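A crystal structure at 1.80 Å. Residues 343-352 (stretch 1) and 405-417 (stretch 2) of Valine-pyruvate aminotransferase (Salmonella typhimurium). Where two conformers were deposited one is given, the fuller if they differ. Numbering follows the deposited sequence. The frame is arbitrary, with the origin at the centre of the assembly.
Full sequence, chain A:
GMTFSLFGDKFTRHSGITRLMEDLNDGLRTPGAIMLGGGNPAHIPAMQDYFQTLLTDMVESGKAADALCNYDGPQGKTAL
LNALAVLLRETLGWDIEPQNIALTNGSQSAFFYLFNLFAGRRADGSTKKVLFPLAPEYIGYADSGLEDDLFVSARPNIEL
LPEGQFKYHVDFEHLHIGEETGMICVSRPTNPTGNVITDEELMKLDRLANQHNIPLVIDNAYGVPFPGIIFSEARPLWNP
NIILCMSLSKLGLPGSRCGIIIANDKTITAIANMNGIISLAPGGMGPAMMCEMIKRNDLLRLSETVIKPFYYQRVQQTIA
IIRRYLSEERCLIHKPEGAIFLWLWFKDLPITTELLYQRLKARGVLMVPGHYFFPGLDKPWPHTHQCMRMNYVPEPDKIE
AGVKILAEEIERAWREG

Stretch 1, residues 343-352: WLWFKDLPIT
Stretch 2 (405-417) ILAEEIERAWREG

The contact is an apolar packing of the C-terminal helix against the end of a strand and the turn that follows it, burying 493 Å² in all, with no hydrogen bond or salt bridge between the two stretches. Stretch 1 leaves its strand after Trp345 (phi/psi -112/108), passes through Phe346 (-86/82) and makes a type II beta turn from Phe346 to Leu349, with Lys347 at -59/127 and Asp348 at 62/21; Leu349 N donates to Phe346 O at 2.9 Å. Lys347 NZ also bonds Asp348 OD2 at 3.0 Å, a salt bridge within the turn. The chain then continues through Leu349 (-48/132), Pro350 (-83/12) and Ile351 (-135/164). Stretch 2 continues a helix that begins earlier in the chain, with phi/psi near -60/-45 through Ala413, then Trp414 -69/-28, Arg415 -83/-43, Glu416 -142/13 and Gly417 phi 69°, and with i to i+4 hydrogen bonds such as Ala413 N to Glu409 O at 3.0 Å.

Both chains advance in the same sense, so that Leu344 meets Leu406 at the start while Ile351 meets Gly417 at the end; the CA atoms of Pro350 and Trp414 lie 6.6 Å apart, those of Ile351 and Gly417 6.5 Å. Leu344 (chi1 m, chi2 t) sets CD1 3.8 Å from CD2 of Leu406 (chi1 t, chi2 p). Phe346 (chi1 -54°, chi2 -62°) points its CA-to-CB bond toward the helix and brings CZ to 3.7 Å from Leu406 CD1. One turn on, Ile410 (m, m) carries its CD1 over a face of the Phe346 ring, 3.8 Å from the centroid and 16° off the normal, a CH-pi contact.

Leu349 starts away from the helix, but its t, p rotamer returns the end of the side chain: CD1 lies 3.8 Å from Ile410 CD1 and 4.2 Å from Ala413 CB. The small methyl of Ala413 also receives Ile351 (p, t), whose CD1 approaches Ala413 CB to 3.8 Å.

Trp414 (chi1 -77°, chi2 97°) has the largest covered area, 79 Å². Its CA-to-CB bond points sideways, yet the indole reaches the turn. Pro350, puckered C-gamma endo, lays CD over one face of the six-membered ring of Trp414, 3.9 Å from its centroid and 15° off the normal, a second CH-pi contact. Lys347 O sits at the ring edge, 3.6 Å from Trp414 CZ2, and Asp348 O is 3.4 Å from Trp414 CH2. Pro350 CG also approaches Ala413 O at 3.6 Å. At the terminus, Gly417 places its O 3.7 Å from Ile351 CG2, closing the contact.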

# COMPACT_ATOMS: atom_id res chain seq x y z
N TRP A 343 21.87 13.02 -14.47
CA TRP A 343 21.84 12.08 -15.60
C TRP A 343 23.07 12.38 -16.42
O TRP A 343 23.21 13.49 -17.01
CB TRP A 343 20.57 12.27 -16.38
CG TRP A 343 20.34 11.43 -17.59
CD1 TRP A 343 20.42 11.83 -18.89
CD2 TRP A 343 19.88 10.07 -17.61
NE1 TRP A 343 20.07 10.80 -19.71
CE2 TRP A 343 19.73 9.71 -18.96
CE3 TRP A 343 19.61 9.13 -16.62
CZ2 TRP A 343 19.30 8.44 -19.35
CZ3 TRP A 343 19.16 7.87 -17.01
CH2 TRP A 343 19.01 7.54 -18.36
N LEU A 344 23.94 11.38 -16.48
CA LEU A 344 25.24 11.49 -17.14
C LEU A 344 25.23 10.77 -18.47
O LEU A 344 24.90 9.59 -18.52
CB LEU A 344 26.33 10.90 -16.25
CG LEU A 344 26.33 11.38 -14.78
CD1 LEU A 344 27.46 10.69 -13.98
CD2 LEU A 344 26.37 12.91 -14.68
N TRP A 345 25.60 11.50 -19.52
CA TRP A 345 25.72 10.97 -20.87
C TRP A 345 27.19 10.97 -21.26
O TRP A 345 27.76 12.03 -21.50
CB TRP A 345 24.87 11.78 -21.84
CG TRP A 345 25.02 11.42 -23.29
CD1 TRP A 345 25.40 10.22 -23.82
CD2 TRP A 345 24.69 12.27 -24.41
NE1 TRP A 345 25.40 10.29 -25.20
CE2 TRP A 345 24.97 11.54 -25.58
CE3 TRP A 345 24.21 13.58 -24.52
CZ2 TRP A 345 24.78 12.07 -26.86
CZ3 TRP A 345 24.05 14.12 -25.81
CH2 TRP A 345 24.35 13.36 -26.95
N PHE A 346 27.79 9.78 -21.31
CA PHE A 346 29.20 9.59 -21.65
C PHE A 346 29.21 9.51 -23.16
O PHE A 346 29.20 8.43 -23.76
CB PHE A 346 29.74 8.34 -20.95
CG PHE A 346 29.51 8.36 -19.46
CD1 PHE A 346 30.09 9.34 -18.67
CD2 PHE A 346 28.70 7.41 -18.85
CE1 PHE A 346 29.88 9.36 -17.31
CE2 PHE A 346 28.49 7.43 -17.48
CZ PHE A 346 29.07 8.41 -16.71
N LYS A 347 29.19 10.68 -23.79
CA LYS A 347 28.92 10.72 -25.24
C LYS A 347 29.92 9.91 -26.05
O LYS A 347 31.11 10.04 -25.88
CB LYS A 347 28.81 12.16 -25.77
CG LYS A 347 28.44 12.25 -27.27
CD LYS A 347 27.99 13.67 -27.72
CE LYS A 347 27.55 13.66 -29.21
NZ LYS A 347 28.69 13.33 -30.09
N ASP A 348 29.38 9.01 -26.87
CA ASP A 348 30.18 8.12 -27.72
C ASP A 348 31.09 7.16 -26.93
O ASP A 348 32.08 6.65 -27.48
CB ASP A 348 30.98 8.91 -28.78
CG ASP A 348 30.10 9.79 -29.64
OD1 ASP A 348 28.97 9.38 -30.00
OD2 ASP A 348 30.52 10.90 -29.93
N LEU A 349 30.79 6.91 -25.65
CA LEU A 349 31.56 5.94 -24.86
C LEU A 349 31.72 4.68 -25.70
O LEU A 349 30.75 4.18 -26.28
CB LEU A 349 30.82 5.59 -23.56
CG LEU A 349 31.57 4.79 -22.49
CD1 LEU A 349 32.75 5.61 -21.97
CD2 LEU A 349 30.63 4.40 -21.33
N PRO A 350 32.96 4.14 -25.80
CA PRO A 350 33.13 2.95 -26.65
C PRO A 350 32.80 1.59 -26.01
O PRO A 350 33.14 0.55 -26.57
CB PRO A 350 34.62 3.02 -27.05
CG PRO A 350 35.25 3.72 -25.95
CD PRO A 350 34.23 4.61 -25.27
N ILE A 351 32.16 1.62 -24.85
CA ILE A 351 31.62 0.46 -24.19
C ILE A 351 30.23 0.87 -23.72
O ILE A 351 29.93 2.06 -23.69
CB ILE A 351 32.45 -0.03 -22.95
CG1 ILE A 351 32.49 0.98 -21.81
CG2 ILE A 351 33.88 -0.50 -23.40
CD1 ILE A 351 33.06 0.38 -20.53
N THR A 352 29.40 -0.11 -23.38
CA THR A 352 28.07 0.23 -22.84
C THR A 352 28.13 0.57 -21.36
O THR A 352 29.04 0.17 -20.64
CB THR A 352 27.09 -0.92 -23.00
OG1 THR A 352 27.49 -1.99 -22.14
CG2 THR A 352 27.01 -1.41 -24.45
N ILE A 405 36.55 7.39 -9.12
CA ILE A 405 36.56 6.01 -9.66
C ILE A 405 35.87 6.01 -11.04
O ILE A 405 36.39 5.42 -12.00
CB ILE A 405 35.89 5.04 -8.67
CG1 ILE A 405 36.82 4.82 -7.46
CG2 ILE A 405 35.52 3.71 -9.34
CD1 ILE A 405 36.16 4.07 -6.31
N LEU A 406 34.74 6.69 -11.13
CA LEU A 406 34.05 6.83 -12.42
C LEU A 406 34.98 7.37 -13.50
O LEU A 406 35.08 6.80 -14.58
CB LEU A 406 32.81 7.73 -12.29
CG LEU A 406 32.05 8.09 -13.59
CD1 LEU A 406 31.46 6.86 -14.28
CD2 LEU A 406 30.94 9.17 -13.35
N ALA A 407 35.66 8.47 -13.21
CA ALA A 407 36.57 9.06 -14.18
C ALA A 407 37.68 8.10 -14.56
O ALA A 407 38.11 8.06 -15.71
CB ALA A 407 37.13 10.40 -13.65
N GLU A 408 38.20 7.35 -13.59
CA GLU A 408 39.23 6.35 -13.91
C GLU A 408 38.71 5.27 -14.88
O GLU A 408 39.43 4.87 -15.78
CB GLU A 408 39.76 5.69 -12.65
CG GLU A 408 40.64 6.61 -11.81
CD GLU A 408 41.00 6.03 -10.46
OE1 GLU A 408 40.64 4.89 -10.19
OE2 GLU A 408 41.64 6.73 -9.66
N GLU A 409 37.47 4.84 -14.68
CA GLU A 409 36.86 3.79 -15.52
C GLU A 409 36.49 4.32 -16.91
O GLU A 409 36.62 3.59 -17.88
CB GLU A 409 35.67 3.15 -14.80
CG GLU A 409 36.11 2.36 -13.56
CD GLU A 409 37.19 1.35 -13.85
OE1 GLU A 409 37.10 0.60 -14.86
OE2 GLU A 409 38.16 1.30 -13.06
N ILE A 410 36.03 5.57 -16.98
CA ILE A 410 35.77 6.21 -18.27
C ILE A 410 37.10 6.32 -19.04
O ILE A 410 37.17 5.95 -20.20
CB ILE A 410 35.10 7.59 -18.12
CG1 ILE A 410 33.67 7.49 -17.54
CG2 ILE A 410 35.08 8.35 -19.45
CD1 ILE A 410 32.69 6.71 -18.37
N GLU A 411 38.16 6.76 -18.37
CA GLU A 411 39.48 6.87 -19.01
C GLU A 411 39.94 5.51 -19.48
O GLU A 411 40.48 5.40 -20.58
CB GLU A 411 40.51 7.46 -18.04
CG GLU A 411 41.98 7.31 -18.40
CD GLU A 411 42.43 8.01 -19.68
OE1 GLU A 411 41.73 8.95 -20.11
OE2 GLU A 411 43.52 7.65 -20.22
N ARG A 412 39.79 4.49 -18.64
CA ARG A 412 40.18 3.14 -19.03
C ARG A 412 39.44 2.69 -20.30
O ARG A 412 40.06 2.12 -21.20
CB ARG A 412 39.91 2.14 -17.91
CG ARG A 412 40.34 0.73 -18.24
CD ARG A 412 39.97 -0.25 -17.14
NE ARG A 412 40.62 0.08 -15.88
N ALA A 413 38.12 2.91 -20.36
CA ALA A 413 37.32 2.51 -21.54
C ALA A 413 37.85 3.18 -22.82
O ALA A 413 38.01 2.55 -23.87
CB ALA A 413 35.84 2.87 -21.31
N TRP A 414 38.12 4.48 -22.74
CA TRP A 414 38.64 5.22 -23.90
C TRP A 414 40.06 4.81 -24.27
O TRP A 414 40.45 4.86 -25.43
CB TRP A 414 38.57 6.72 -23.66
CG TRP A 414 37.21 7.32 -23.80
CD1 TRP A 414 36.32 7.58 -22.81
CD2 TRP A 414 36.58 7.69 -25.02
NE1 TRP A 414 35.18 8.14 -23.32
CE2 TRP A 414 35.31 8.22 -24.68
CE3 TRP A 414 36.96 7.65 -26.37
CZ2 TRP A 414 34.42 8.70 -25.64
CZ3 TRP A 414 36.07 8.12 -27.34
CH2 TRP A 414 34.80 8.64 -26.96
N ARG A 415 40.83 4.35 -23.29
CA ARG A 415 42.21 3.96 -23.53
C ARG A 415 42.34 2.54 -24.06
O ARG A 415 43.12 2.31 -24.97
CB ARG A 415 42.96 4.05 -22.21
CG ARG A 415 44.43 3.76 -22.24
CD ARG A 415 45.06 3.95 -20.83
NE ARG A 415 44.66 2.89 -19.87
CZ ARG A 415 44.00 3.06 -18.71
NH1 ARG A 415 43.70 4.26 -18.24
NH2 ARG A 415 43.71 2.01 -17.96
N GLU A 416 41.58 1.62 -23.48
CA GLU A 416 41.73 0.21 -23.79
C GLU A 416 40.46 -0.63 -23.87
O GLU A 416 40.56 -1.85 -23.95
CB GLU A 416 42.67 -0.42 -22.74
CG GLU A 416 42.12 -0.38 -21.30
CD GLU A 416 42.89 -1.24 -20.30
OE1 GLU A 416 44.12 -1.37 -20.46
OE2 GLU A 416 42.26 -1.77 -19.34
N GLY A 417 39.28 -0.02 -23.93
CA GLY A 417 38.03 -0.77 -23.94
C GLY A 417 37.71 -1.46 -22.62
O GLY A 417 36.95 -2.45 -22.59
OXT GLY A 417 38.17 -1.02 -21.55